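PDB 1YAC: YCAC GENE product from Escherichia coli, which is an octameric hydrolase of unknown specificity, probably related in fold and chemistry to isochorismatase-like enzymes. Local coordinates for residues I146-H149 against S150-R154. Residues are numbered along the deposited sequence; the frame is centred on the assembly and turned at random.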
# COMPACT_ATOMS: atom_id res chain seq x y z
N ILE A 146 -7.43 -2.58 -10.88
CA ILE A 146 -7.65 -3.71 -11.78
C ILE A 146 -8.41 -3.26 -13.04
O ILE A 146 -8.01 -3.59 -14.15
CB ILE A 146 -8.41 -4.86 -11.10
CG1 ILE A 146 -7.52 -5.50 -10.03
CG2 ILE A 146 -8.85 -5.90 -12.14
CD1 ILE A 146 -8.18 -6.64 -9.26
N THR A 147 -9.48 -2.49 -12.88
CA THR A 147 -10.26 -2.04 -14.03
C THR A 147 -9.39 -1.11 -14.87
O THR A 147 -9.44 -1.15 -16.12
CB THR A 147 -11.60 -1.35 -13.64
OG1 THR A 147 -11.36 -0.21 -12.80
CG2 THR A 147 -12.50 -2.35 -12.88
N ARG A 148 -8.55 -0.32 -14.20
CA ARG A 148 -7.64 0.58 -14.90
C ARG A 148 -6.56 -0.18 -15.68
O ARG A 148 -6.44 -0.02 -16.89
CB ARG A 148 -6.95 1.52 -13.92
CG ARG A 148 -5.92 2.44 -14.60
CD ARG A 148 -5.25 3.40 -13.65
NE ARG A 148 -4.25 2.76 -12.81
CZ ARG A 148 -4.02 3.04 -11.53
NH1 ARG A 148 -4.72 3.94 -10.86
NH2 ARG A 148 -2.99 2.46 -10.93
N HIS A 149 -5.77 -0.99 -14.98
CA HIS A 149 -4.67 -1.72 -15.62
C HIS A 149 -5.12 -2.67 -16.72
O HIS A 149 -4.39 -2.86 -17.70
CB HIS A 149 -3.79 -2.42 -14.57
CG HIS A 149 -3.00 -1.47 -13.72
ND1 HIS A 149 -2.69 -1.74 -12.40
CD2 HIS A 149 -2.47 -0.25 -13.99
CE1 HIS A 149 -2.01 -0.73 -11.89
NE2 HIS A 149 -1.86 0.19 -12.83
N SER A 150 -6.30 -3.26 -16.58
CA SER A 150 -6.84 -4.15 -17.60
C SER A 150 -7.08 -3.33 -18.88
O SER A 150 -6.72 -3.74 -19.99
CB SER A 150 -8.14 -4.80 -17.11
OG SER A 150 -7.85 -5.77 -16.09
N ALA A 151 -7.61 -2.12 -18.69
CA ALA A 151 -7.87 -1.21 -19.79
C ALA A 151 -6.55 -0.77 -20.44
O ALA A 151 -6.46 -0.70 -21.67
CB ALA A 151 -8.65 0.00 -19.30
N TRP A 152 -5.54 -0.43 -19.62
CA TRP A 152 -4.24 -0.02 -20.16
C TRP A 152 -3.71 -1.10 -21.06
O TRP A 152 -3.22 -0.81 -22.15
CB TRP A 152 -3.20 0.20 -19.07
CG TRP A 152 -3.35 1.47 -18.35
CD1 TRP A 152 -4.44 2.30 -18.35
CD2 TRP A 152 -2.41 2.04 -17.43
NE1 TRP A 152 -4.24 3.33 -17.47
CE2 TRP A 152 -3.01 3.20 -16.89
CE3 TRP A 152 -1.12 1.68 -17.01
CZ2 TRP A 152 -2.36 4.01 -15.94
CZ3 TRP A 152 -0.47 2.49 -16.06
CH2 TRP A 152 -1.10 3.64 -15.54
N ASP A 153 -3.75 -2.33 -20.57
CA ASP A 153 -3.26 -3.46 -21.35
C ASP A 153 -3.99 -3.56 -22.68
O ASP A 153 -3.36 -3.66 -23.75
CB ASP A 153 -3.45 -4.77 -20.56
CG ASP A 153 -2.81 -5.96 -21.27
OD1 ASP A 153 -3.47 -6.57 -22.13
OD2 ASP A 153 -1.63 -6.26 -20.99
N ARG A 154 -5.31 -3.46 -22.63
CA ARG A 154 -6.14 -3.55 -23.83
C ARG A 154 -5.84 -2.43 -24.84
O ARG A 154 -5.72 -2.69 -26.04
CB ARG A 154 -7.62 -3.56 -23.45
CG ARG A 154 -8.51 -4.09 -24.58
CD ARG A 154 -9.99 -4.06 -24.22
NE ARG A 154 -10.78 -4.74 -25.25
CZ ARG A 154 -12.08 -4.56 -25.44
NH1 ARG A 154 -12.76 -3.72 -24.66
NH2 ARG A 154 -12.70 -5.22 -26.41
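One face of the W152 indole receives both R148 and H149 from the preceding turn of the helix. The H149 imidazole comes edge-on in a T-shaped pair, its CD2 lying 3.8 Å from W152 CE3 and the two planes 72° apart. With CG anti to the carbonyl carbon in both H149 and W152, the two side chains leave the helix side by side, pointing the same way. R148 uses its aliphatic part: CG lies 3.4 Å from W152 NE1, and CD passes just outside the rim, 3.7 Å from W152 CZ2. NE lies above the same face near the rim, and the bend at chi3 (75°) carries the guanidinium up off the indole, where NH1 forms a salt bridge with D30; arginine suits the place because its methylenes pack on the indole while its charge reaches a carboxylate far away in sequence. With an alanine at W152 the imidazole edge of H149 is likely to lose the face it rests on and be freer to turn, and the R148 methylenes their packing surface.

Helix 145-158 is the crossover between parallel strands 132-136 and 161-163 of the three-layer alpha-beta-alpha sandwich, and it also faces other subunits of the octamer.

Regular i to i+4 bonds hold its backbone, such as W152 N to R148 O (2.9 Å) and D153 N to H149 O (3.0 Å). I146 O accepts twice, from S150 N at 3.0 Å and S150 OG at 2.9 Å, on opposite faces of its carbonyl plane. Serine suits this buried site because its short hydroxyl can fold back on the helix while also bonding to T137 of a second subunit; D153 OD1 likewise hydrogen-bonds to S156 OG of that second subunit.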